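Local coordinates for cytochrome b5 reductase 4 (Homo sapiens, PDB 3LF5), which carries a haem-binding cytochrome b5 domain and, as an NADH-dependent cytochrome b5 oxidoreductase of the endoplasmic reticulum, probably passes electrons from NADH through flavin to haem, at residues Cys22-Arg27 and Asp45-Ala50; Ile6-Glu11 and Gly78-Lys83. All blocks are in the same frame, centred on the assembly; numbering follows the deposited sequence.

Interaction 1 of 2, residues Cys22-Arg27 and Asp45-Ala50. With HEM (protoporphyrin IX containing Fe), chain C; SO4 (sulfate ion), chain D.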
ATOM      1  N   CYS A  22       2.006 -11.334   5.100  1.00 11.63           N
ATOM      2  CA  CYS A  22       2.163 -10.419   3.992  1.00 11.28           C
ATOM      3  C   CYS A  22       1.404 -10.925   2.797  1.00 11.08           C
ATOM      4  O   CYS A  22       1.776 -11.948   2.218  1.00 11.94           O
ATOM      5  CB  CYS A  22       3.641 -10.305   3.594  1.00 12.42           C
ATOM      6  SG  CYS A  22       3.969  -9.043   2.353  1.00 14.36           S
ATOM      7  N   TRP A  23       0.325 -10.233   2.438  1.00 10.15           N
ATOM      8  CA  TRP A  23      -0.387 -10.533   1.201  1.00  9.60           C
ATOM      9  C   TRP A  23      -0.082  -9.451   0.172  1.00  9.29           C
ATOM     10  O   TRP A  23      -0.032  -8.273   0.481  1.00 10.49           O
ATOM     11  CB  TRP A  23      -1.906 -10.609   1.396  1.00  9.62           C
ATOM     12  CG  TRP A  23      -2.411 -11.736   2.257  1.00 10.14           C
ATOM     13  CD1 TRP A  23      -1.700 -12.637   2.965  1.00 11.43           C
ATOM     14  CD2 TRP A  23      -3.785 -12.024   2.495  1.00 10.85           C
ATOM     15  NE1 TRP A  23      -2.548 -13.517   3.608  1.00 11.79           N
ATOM     16  CE2 TRP A  23      -3.838 -13.138   3.338  1.00 11.38           C
ATOM     17  CE3 TRP A  23      -4.984 -11.455   2.063  1.00 10.72           C
ATOM     18  CZ2 TRP A  23      -5.056 -13.674   3.790  1.00 11.34           C
ATOM     19  CZ3 TRP A  23      -6.174 -11.991   2.495  1.00 11.27           C
ATOM     20  CH2 TRP A  23      -6.203 -13.087   3.355  1.00 12.63           C
ATOM     21  N   ILE A  24       0.047  -9.881  -1.085  1.00  9.32           N
ATOM     22  CA  ILE A  24       0.218  -8.957  -2.200  1.00  9.87           C
ATOM     23  C   ILE A  24      -0.725  -9.373  -3.318  1.00  9.61           C
ATOM     24  O   ILE A  24      -0.891 -10.570  -3.586  1.00 11.61           O
ATOM     25  CB  ILE A  24       1.680  -8.939  -2.724  1.00 10.30           C
ATOM     26  CG1 ILE A  24       2.655  -8.541  -1.627  1.00 12.75           C
ATOM     27  CG2 ILE A  24       1.864  -8.058  -3.930  1.00 12.85           C
ATOM     28  CD1 ILE A  24       4.155  -8.654  -2.020  1.00 15.51           C
ATOM     29  N   CYS A  25      -1.323  -8.375  -3.959  1.00  9.40           N
ATOM     30  CA  CYS A  25      -2.141  -8.583  -5.132  1.00 10.02           C
ATOM     31  C   CYS A  25      -1.322  -8.317  -6.393  1.00  9.31           C
ATOM     32  O   CYS A  25      -0.688  -7.273  -6.487  1.00  9.87           O
ATOM     33  CB  CYS A  25      -3.334  -7.635  -5.077  1.00 10.92           C
ATOM     34  SG  CYS A  25      -4.275  -7.497  -6.588  1.00 17.02           S
ATOM     35  N   ILE A  26      -1.305  -9.263  -7.327  1.00  9.67           N
ATOM     36  CA  ILE A  26      -0.703  -9.097  -8.634  1.00 10.66           C
ATOM     37  C   ILE A  26      -1.766  -9.423  -9.675  1.00 10.99           C
ATOM     38  O   ILE A  26      -2.285 -10.530  -9.730  1.00 10.86           O
ATOM     39  CB  ILE A  26       0.525  -9.998  -8.858  1.00 11.47           C
ATOM     40  CG1 ILE A  26       1.580  -9.808  -7.756  1.00 12.74           C
ATOM     41  CG2 ILE A  26       1.120  -9.727 -10.249  1.00 13.08           C
ATOM     42  CD1 ILE A  26       2.322  -8.506  -7.786  1.00 16.00           C
ATOM     43  N   ARG A  27      -2.135  -8.417 -10.464  1.00 11.44           N
ATOM     44  CA  ARG A  27      -3.143  -8.570 -11.532  0.50 12.70           C
ATOM     45  C   ARG A  27      -4.411  -9.257 -11.038  1.00 12.40           C
ATOM     46  O   ARG A  27      -4.977 -10.126 -11.695  1.00 14.17           O
ATOM     47  CB  ARG A  27      -2.557  -9.268 -12.773  0.50 13.46           C
ATOM     48  CG  ARG A  27      -2.125  -8.297 -13.866  0.50 15.57           C
ATOM     49  CD  ARG A  27      -1.337  -8.981 -14.975  0.50 16.52           C
ATOM     50  NE  ARG A  27       0.044  -9.205 -14.567  0.50 19.70           N
ATOM     51  CZ  ARG A  27       0.997  -8.283 -14.628  0.50 21.03           C
ATOM     52  NH1 ARG A  27       0.731  -7.069 -15.103  0.50 21.28           N
ATOM     53  NH2 ARG A  27       2.220  -8.585 -14.207  0.50 21.57           N
ATOM     54  N   ASP A  45      13.180  -6.557   1.819  1.00 14.43           N
ATOM     55  CA  ASP A  45      12.761  -5.159   1.828  1.00 15.94           C
ATOM     56  C   ASP A  45      12.022  -4.784   0.550  1.00 15.16           C
ATOM     57  O   ASP A  45      11.010  -4.123   0.596  1.00 14.95           O
ATOM     58  CB  ASP A  45      13.964  -4.227   2.018  1.00 18.05           C
ATOM     59  CG  ASP A  45      14.545  -4.264   3.430  1.00 21.57           C
ATOM     60  OD1 ASP A  45      13.962  -4.883   4.334  1.00 26.11           O
ATOM     61  OD2 ASP A  45      15.615  -3.647   3.620  1.00 27.75           O
ATOM     62  N   GLU A  46      12.525  -5.238  -0.588  1.00 14.42           N
ATOM     63  CA  GLU A  46      11.882  -4.925  -1.854  1.00 14.58           C
ATOM     64  C   GLU A  46      10.479  -5.529  -1.909  1.00 13.04           C
ATOM     65  O   GLU A  46       9.521  -4.848  -2.299  1.00 13.49           O
ATOM     66  CB  GLU A  46      12.712  -5.407  -3.048  1.00 15.39           C
ATOM     67  CG  GLU A  46      13.950  -4.572  -3.317  1.00 18.82           C
ATOM     68  CD  GLU A  46      13.677  -3.288  -4.046  1.00 21.10           C
ATOM     69  OE1 GLU A  46      12.573  -3.085  -4.571  1.00 21.45           O
ATOM     70  OE2 GLU A  46      14.599  -2.461  -4.118  1.00 25.57           O
ATOM     71  N   LEU A  47      10.344  -6.794  -1.538  1.00 13.24           N
ATOM     72  CA  LEU A  47       9.057  -7.432  -1.594  1.00 12.62           C
ATOM     73  C   LEU A  47       8.085  -6.703  -0.628  1.00 12.61           C
ATOM     74  O   LEU A  47       6.907  -6.498  -0.923  1.00 13.26           O
ATOM     75  CB  LEU A  47       9.213  -8.917  -1.266  1.00 13.58           C
ATOM     76  CG  LEU A  47       8.008  -9.796  -1.494  1.00 13.90           C
ATOM     77  CD1 LEU A  47       7.470  -9.691  -2.908  1.00 16.30           C
ATOM     78  CD2 LEU A  47       8.413 -11.215  -1.161  1.00 13.97           C
ATOM     79  N   MET A  48       8.585  -6.301   0.527  1.00 12.75           N
ATOM     80  CA  MET A  48       7.771  -5.577   1.500  1.00 13.41           C
ATOM     81  C   MET A  48       7.252  -4.226   1.018  1.00 13.41           C
ATOM     82  O   MET A  48       6.303  -3.705   1.594  1.00 13.87           O
ATOM     83  CB  MET A  48       8.557  -5.357   2.800  1.00 13.70           C
ATOM     84  CG  MET A  48       8.627  -6.618   3.650  1.00 14.54           C
ATOM     85  SD  MET A  48       7.030  -7.166   4.304  1.00 15.78           S
ATOM     86  CE  MET A  48       6.571  -5.792   5.372  1.00 18.88           C
ATOM     87  N   ARG A  49       7.833  -3.648  -0.039  1.00 13.02           N
ATOM     88  CA  ARG A  49       7.312  -2.418  -0.602  1.00 13.38           C
ATOM     89  C   ARG A  49       5.867  -2.583  -1.026  1.00 12.37           C
ATOM     90  O   ARG A  49       5.128  -1.596  -1.070  1.00 14.64           O
ATOM     91  CB  ARG A  49       8.140  -1.980  -1.801  1.00 13.54           C
ATOM     92  CG  ARG A  49       9.550  -1.548  -1.423  1.00 15.69           C
ATOM     93  CD  ARG A  49      10.356  -1.313  -2.654  1.00 17.90           C
ATOM     94  NE  ARG A  49       9.901  -0.125  -3.357  1.00 19.06           N
ATOM     95  CZ  ARG A  49      10.332   0.235  -4.556  1.00 19.64           C
ATOM     96  NH1 ARG A  49      11.243  -0.488  -5.190  1.00 22.15           N
ATOM     97  NH2 ARG A  49       9.840   1.322  -5.117  1.00 21.82           N
ATOM     98  N   ALA A  50       5.457  -3.812  -1.344  1.00 11.59           N
ATOM     99  CA  ALA A  50       4.105  -4.099  -1.822  1.00 12.10           C
ATOM    100  C   ALA A  50       3.231  -4.729  -0.749  1.00 11.56           C
ATOM    101  O   ALA A  50       2.110  -5.098  -1.031  1.00 12.03           O
ATOM    102  CB  ALA A  50       4.136  -4.991  -3.080  1.00 12.88           C
TER
HETATM  103  CHA HEM C   1      14.259 -10.267  -8.682  0.50  9.55           C
HETATM  104  CHB HEM C   1      11.919  -6.510  -6.713  0.50  8.74           C
HETATM  105  CHC HEM C   1       7.919  -9.131  -6.367  0.50  9.14           C
HETATM  106  CHD HEM C   1      10.276 -12.930  -8.135  0.50  9.37           C
HETATM  107  C1A HEM C   1      13.956  -9.034  -8.175  0.50 10.41           C
HETATM  108  C2A HEM C   1      14.836  -7.905  -8.113  0.50 10.22           C
HETATM  109  C3A HEM C   1      14.210  -6.881  -7.565  0.50  8.92           C
HETATM  110  C4A HEM C   1      12.876  -7.326  -7.253  0.50  8.82           C
HETATM  111  CMA HEM C   1      14.744  -5.453  -7.318  0.50  9.90           C
HETATM  112  CAA HEM C   1      16.269  -7.914  -8.629  0.50 10.46           C
HETATM  113  CBA HEM C   1      16.125  -7.368 -10.038  0.50 12.26           C
HETATM  114  CGA HEM C   1      17.420  -6.950 -10.637  0.50 14.50           C
HETATM  115  O1A HEM C   1      17.358  -6.813 -11.880  0.50 15.26           O
HETATM  116  O2A HEM C   1      18.450  -6.773  -9.918  0.50 14.54           O
HETATM  117  C1B HEM C   1      10.613  -6.857  -6.507  0.50  9.19           C
HETATM  118  C2B HEM C   1       9.569  -5.989  -6.010  0.50  9.47           C
HETATM  119  C3B HEM C   1       8.459  -6.712  -5.911  0.50  9.14           C
HETATM  120  C4B HEM C   1       8.766  -8.062  -6.355  0.50  8.80           C
HETATM  121  CMB HEM C   1       9.748  -4.505  -5.658  0.50 10.73           C
HETATM  122  CAB HEM C   1       7.086  -6.196  -5.429  0.50 10.18           C
HETATM  123  CBB HEM C   1       5.951  -6.617  -5.999  0.50 11.73           C
HETATM  124  C1C HEM C   1       8.237 -10.406  -6.732  0.50  9.31           C
HETATM  125  C2C HEM C   1       7.402 -11.584  -6.659  0.50  9.09           C
HETATM  126  C3C HEM C   1       8.090 -12.599  -7.160  0.50  9.59           C
HETATM  127  C4C HEM C   1       9.359 -12.125  -7.558  0.50  9.81           C
HETATM  128  CMC HEM C   1       5.978 -11.653  -6.118  0.50  8.20           C
HETATM  129  CAC HEM C   1       7.717 -14.073  -7.320  0.50 11.43           C
HETATM  130  CBC HEM C   1       6.501 -14.414  -7.691  0.50 13.69           C
HETATM  131  C1D HEM C   1      11.503 -12.541  -8.565  0.50  9.30           C
HETATM  132  C2D HEM C   1      12.339 -13.344  -9.409  0.50 11.06           C
HETATM  133  C3D HEM C   1      13.599 -12.524  -9.577  0.50 10.29           C
HETATM  134  C4D HEM C   1      13.386 -11.308  -8.823  0.50 10.06           C
HETATM  135  CMD HEM C   1      12.001 -14.730  -9.985  0.50 11.41           C
HETATM  136  CAD HEM C   1      14.802 -12.912 -10.443  0.50  9.80           C
HETATM  137  CBD HEM C   1      14.482 -12.640 -11.923  0.50 12.11           C
HETATM  138  CGD HEM C   1      15.719 -13.061 -12.701  0.50 15.64           C
HETATM  139  O1D HEM C   1      16.184 -14.212 -12.528  0.50 17.05           O
HETATM  140  O2D HEM C   1      16.233 -12.214 -13.472  0.50 20.00           O
HETATM  141  NA  HEM C   1      12.749  -8.648  -7.621  0.50  9.43           N
HETATM  142  NB  HEM C   1      10.102  -8.114  -6.714  0.50  7.79           N
HETATM  143  NC  HEM C   1       9.437 -10.781  -7.298  0.50  9.53           N
HETATM  144  ND  HEM C   1      12.124 -11.365  -8.245  0.50 10.08           N
HETATM  145 FE   HEM C   1      11.079  -9.748  -7.476  0.50  9.46          FE
HETATM  146  S   SO4 D 138      17.078  -7.815   2.226  1.00 25.88           S
HETATM  147  O1  SO4 D 138      15.989  -6.876   2.145  1.00 26.54           O
HETATM  148  O2  SO4 D 138      17.940  -7.544   3.378  1.00 30.33           O
HETATM  149  O3  SO4 D 138      16.557  -9.198   2.191  1.00 23.64           O
HETATM  150  O4  SO4 D 138      17.896  -7.671   1.021  1.00 32.94           O

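Interaction 2 of 2, residues Ile6-Glu11 and Gly78-Lys83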
ATOM      1  N   ILE A   6     -10.720 -17.439  -1.667  1.00 10.59           N
ATOM      2  CA  ILE A   6     -11.624 -16.434  -1.131  1.00  9.69           C
ATOM      3  C   ILE A   6     -11.625 -15.164  -1.971  1.00  9.67           C
ATOM      4  O   ILE A   6     -10.740 -14.900  -2.793  1.00 10.48           O
ATOM      5  CB  ILE A   6     -11.288 -16.097   0.339  1.00 10.23           C
ATOM      6  CG1 ILE A   6      -9.889 -15.470   0.470  1.00 10.61           C
ATOM      7  CG2 ILE A   6     -11.421 -17.356   1.219  1.00 12.17           C
ATOM      8  CD1 ILE A   6      -9.636 -14.824   1.821  1.00 12.02           C
ATOM      9  N   GLU A   7     -12.668 -14.365  -1.755  1.00 10.17           N
ATOM     10  CA  GLU A   7     -12.700 -12.983  -2.224  1.00 10.95           C
ATOM     11  C   GLU A   7     -11.970 -12.095  -1.204  1.00 10.80           C
ATOM     12  O   GLU A   7     -12.223 -12.197  -0.011  1.00 12.63           O
ATOM     13  CB  GLU A   7     -14.148 -12.522  -2.355  1.00 12.84           C
ATOM     14  CG  GLU A   7     -14.289 -11.121  -2.895  1.00 16.12           C
ATOM     15  CD  GLU A   7     -15.723 -10.747  -3.017  1.00 20.50           C
ATOM     16  OE1 GLU A   7     -16.344 -10.631  -1.953  1.00 23.72           O
ATOM     17  OE2 GLU A   7     -16.228 -10.637  -4.169  1.00 25.57           O
ATOM     18  N   VAL A   8     -11.101 -11.212  -1.679  1.00 10.04           N
ATOM     19  CA  VAL A   8     -10.296 -10.345  -0.830  1.00 10.18           C
ATOM     20  C   VAL A   8     -10.699  -8.893  -1.089  1.00 10.39           C
ATOM     21  O   VAL A   8     -10.528  -8.386  -2.187  1.00 11.64           O
ATOM     22  CB  VAL A   8      -8.785 -10.541  -1.099  1.00 10.02           C
ATOM     23  CG1 VAL A   8      -7.980  -9.652  -0.167  1.00 12.26           C
ATOM     24  CG2 VAL A   8      -8.401 -12.005  -0.931  1.00 11.95           C
ATOM     25  N   THR A   9     -11.245  -8.231  -0.089  1.00 11.22           N
ATOM     26  CA  THR A   9     -11.510  -6.819  -0.217  1.00 12.36           C
ATOM     27  C   THR A   9     -10.219  -6.040   0.040  1.00 12.30           C
ATOM     28  O   THR A   9      -9.234  -6.589   0.580  1.00 11.49           O
ATOM     29  CB  THR A   9     -12.539  -6.362   0.795  1.00 13.79           C
ATOM     30  OG1 THR A   9     -11.991  -6.551   2.094  1.00 14.41           O
ATOM     31  CG2 THR A   9     -13.878  -7.141   0.652  1.00 15.84           C
ATOM     32  N   GLU A  10     -10.160  -4.784  -0.383  1.00 13.58           N
ATOM     33  CA  GLU A  10      -8.961  -3.995  -0.091  0.50 13.77           C
ATOM     34  C   GLU A  10      -8.772  -3.827   1.416  1.00 13.83           C
ATOM     35  O   GLU A  10      -7.654  -3.850   1.909  1.00 13.75           O
ATOM     36  CB  GLU A  10      -8.978  -2.636  -0.782  0.50 14.53           C
ATOM     37  CG  GLU A  10      -8.539  -2.725  -2.215  0.50 15.81           C
ATOM     38  CD  GLU A  10      -8.334  -1.384  -2.862  0.50 16.63           C
ATOM     39  OE1 GLU A  10      -8.019  -0.401  -2.148  0.50 18.69           O
ATOM     40  OE2 GLU A  10      -8.478  -1.297  -4.105  0.50 18.90           O
ATOM     41  N   GLU A  11      -9.864  -3.684   2.160  1.00 14.02           N
ATOM     42  CA  GLU A  11      -9.769  -3.589   3.618  1.00 14.80           C
ATOM     43  C   GLU A  11      -9.112  -4.844   4.214  1.00 13.79           C
ATOM     44  O   GLU A  11      -8.258  -4.754   5.100  1.00 14.00           O
ATOM     45  CB  GLU A  11     -11.168  -3.421   4.206  1.00 16.59           C
ATOM     46  CG  GLU A  11     -11.215  -3.206   5.701  1.00 23.02           C
ATOM     47  CD  GLU A  11     -12.638  -2.971   6.201  1.00 29.21           C
ATOM     48  OE1 GLU A  11     -12.823  -2.951   7.436  1.00 33.32           O
ATOM     49  OE2 GLU A  11     -13.565  -2.817   5.358  1.00 34.86           O
ATOM     50  N   GLY A  78      -6.707 -16.060  -3.245  1.00 10.07           N
ATOM     51  CA  GLY A  78      -7.928 -15.834  -3.974  1.00 10.14           C
ATOM     52  C   GLY A  78      -7.799 -14.617  -4.866  1.00  9.08           C
ATOM     53  O   GLY A  78      -6.749 -14.359  -5.440  1.00  9.90           O
ATOM     54  N   ARG A  79      -8.921 -13.920  -5.030  1.00  9.89           N
ATOM     55  CA  ARG A  79      -9.040 -12.835  -5.984  1.00  9.51           C
ATOM     56  C   ARG A  79      -9.556 -11.584  -5.310  1.00 10.06           C
ATOM     57  O   ARG A  79     -10.363 -11.648  -4.389  1.00 10.76           O
ATOM     58  CB  ARG A  79     -10.005 -13.217  -7.100  1.00 11.01           C
ATOM     59  CG  ARG A  79      -9.597 -14.472  -7.855  1.00 12.70           C
ATOM     60  CD  ARG A  79      -8.272 -14.309  -8.561  1.00 15.19           C
ATOM     61  NE  ARG A  79      -8.376 -13.077  -9.313  1.00 17.03           N
ATOM     62  CZ  ARG A  79      -8.951 -12.965 -10.494  1.00 18.13           C
ATOM     63  NH1 ARG A  79      -9.346 -14.069 -11.153  1.00 18.43           N
ATOM     64  NH2 ARG A  79      -9.090 -11.750 -11.019  1.00 18.09           N
ATOM     65  N   MET A  80      -9.129 -10.425  -5.809  1.00 10.31           N
ATOM     66  CA  MET A  80      -9.646  -9.168  -5.326  1.00 11.36           C
ATOM     67  C   MET A  80     -11.117  -9.032  -5.665  1.00 12.23           C
ATOM     68  O   MET A  80     -11.559  -9.380  -6.760  1.00 11.98           O
ATOM     69  CB  MET A  80      -8.904  -7.984  -5.918  1.00 12.55           C
ATOM     70  CG  MET A  80      -7.481  -7.837  -5.456  1.00 13.38           C
ATOM     71  SD  MET A  80      -7.217  -7.736  -3.680  1.00 14.37           S
ATOM     72  CE  MET A  80      -8.044  -6.233  -3.252  1.00 14.84           C
ATOM     73  N   ALA A  81     -11.850  -8.463  -4.722  1.00 11.86           N
ATOM     74  CA  ALA A  81     -13.240  -8.109  -4.922  1.00 12.68           C
ATOM     75  C   ALA A  81     -13.356  -7.095  -6.047  1.00 14.37           C
ATOM     76  O   ALA A  81     -12.408  -6.366  -6.352  1.00 15.43           O
ATOM     77  CB  ALA A  81     -13.780  -7.518  -3.609  1.00 13.59           C
ATOM     78  N   ILE A  82     -14.535  -7.045  -6.666  1.00 15.76           N
ATOM     79  CA  ILE A  82     -14.793  -6.058  -7.709  1.00 18.44           C
ATOM     80  C   ILE A  82     -15.999  -5.209  -7.364  1.00 18.92           C
ATOM     81  O   ILE A  82     -16.848  -5.605  -6.577  1.00 20.54           O
ATOM     82  CB  ILE A  82     -15.004  -6.707  -9.075  1.00 19.55           C
ATOM     83  CG1 ILE A  82     -16.121  -7.740  -9.021  1.00 20.80           C
ATOM     84  CG2 ILE A  82     -13.709  -7.308  -9.569  1.00 22.23           C
ATOM     85  CD1 ILE A  82     -16.635  -8.096 -10.377  1.00 23.91           C
ATOM     86  N   LYS A  83     -16.064  -4.013  -7.942  1.00 20.45           N
ATOM     87  CA  LYS A  83     -17.262  -3.207  -7.850  1.00 20.99           C
ATOM     88  C   LYS A  83     -18.216  -3.714  -8.916  1.00 19.92           C
ATOM     89  O   LYS A  83     -17.776  -4.059 -10.008  1.00 20.41           O
ATOM     90  CB  LYS A  83     -16.985  -1.708  -8.060  1.00 21.77           C
ATOM     91  CG  LYS A  83     -16.201  -1.037  -6.945  1.00 24.17           C
TER

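Interaction 1 of 2, residues Cys22-Arg27 and Asp45-Ala50
Ile24 does most of the work from the strand side. Its CG1 stands anti to the carbonyl carbon (chi1 -59°) and the chain runs on extended, so CD1 reaches Leu47 and Ala50. There it meets two groups: CD1 of Ile24 lies 3.6 Å from CD1 of Leu47, the two side chains crossing obliquely, and 3.8 Å from CB of Ala50. Closer to the backbone, CG1 of Ile24 sits 3.5 Å from the carbonyl O of Ala50, an oxygen that is hydrogen-bonded to the hydroxyl of Ser53. Two residues earlier on the strand, Cys22 meets Met48 of the other segment sulfur to sulfur, SG to SD at 4.1 Å; Met48 starts out away from the strand and bends back at chi2 and chi3. Glu46, Leu47 and Ala50 also border the haem. CD1 of Leu47 is 3.5 Å from the haem meso carbon CHC, and CB of Ala50 touches the vinyl carbon CBB. Next to the haem methyl CMB, Glu46 OE1 uses its syn lone pair to take NH1 of Arg49 in the guanidinium plane, a 3.0 Å salt bridge. Leu47 and Ala50, packed between Ile24 and the porphyrin, belong with Glu46 to the haem pocket of a cytochrome b5 domain, with Ile24 behind them.

Interaction 2 of 2, residues Ile6-Glu11 and Gly78-Lys83
Three backbone hydrogen bonds join strand 6-8 to the end of strand 76-80 and to Ala81 just past it, in parallel register. Arg79 N gives to Ile6 O at 3.0 Å, nearly along the C=O axis. Val8 N then gives to Arg79 O at 2.8 Å. Ala81 N closes the series on Val8 O, from well above the carbonyl plane. The same acceptors take CA-H contacts as well, the closest being Gly78 CA to Ile6 O at 3.2 Å. Glycine is required here: a CB would collide with that oxygen, and the backbone angles alone would jam it against the preceding carbonyl. Met80, bent at chi2 and chi3, folds its tip back over the partner strand: CE lies 3.5 Å from Val8 O and 3.7 Å from Glu10 CG, while SD rests on Val8 CG1. An alanine here would probably leave Val8 O and the stem of Glu10 less well covered, having lost the thioether that packs on both. Thr9 OG1 caps Glu12 N at the start of helix 10-15, Arg79 NE binds Gly28 O, and Glu10 OE2 makes a salt bridge to Arg49 of the second subunit. Cohesion between the segments therefore rests on main-chain bonds and apolar cover.

In the fold
Strand 6-8 and helix 10-15 come first along the chain; the partner of strand 6-8 is strand 76-80, near the C terminus. Interaction 2 thus closes a long loop of 66 residues. Interaction 1 closes a much shorter one, of 17 residues, lying wholly within that span: from strand 21-26 the chain runs through strand 29-32 and comes back with helix 44-48. The two contacts, their centres about 16 Å apart, reach the same mixed sheet. Interaction 1 joins it to the haem side, interaction 2 pairs the chain ends. They touch through strand 21-26, where Cys25 packs on Met80 and Trp23 on Ile6 and Val8.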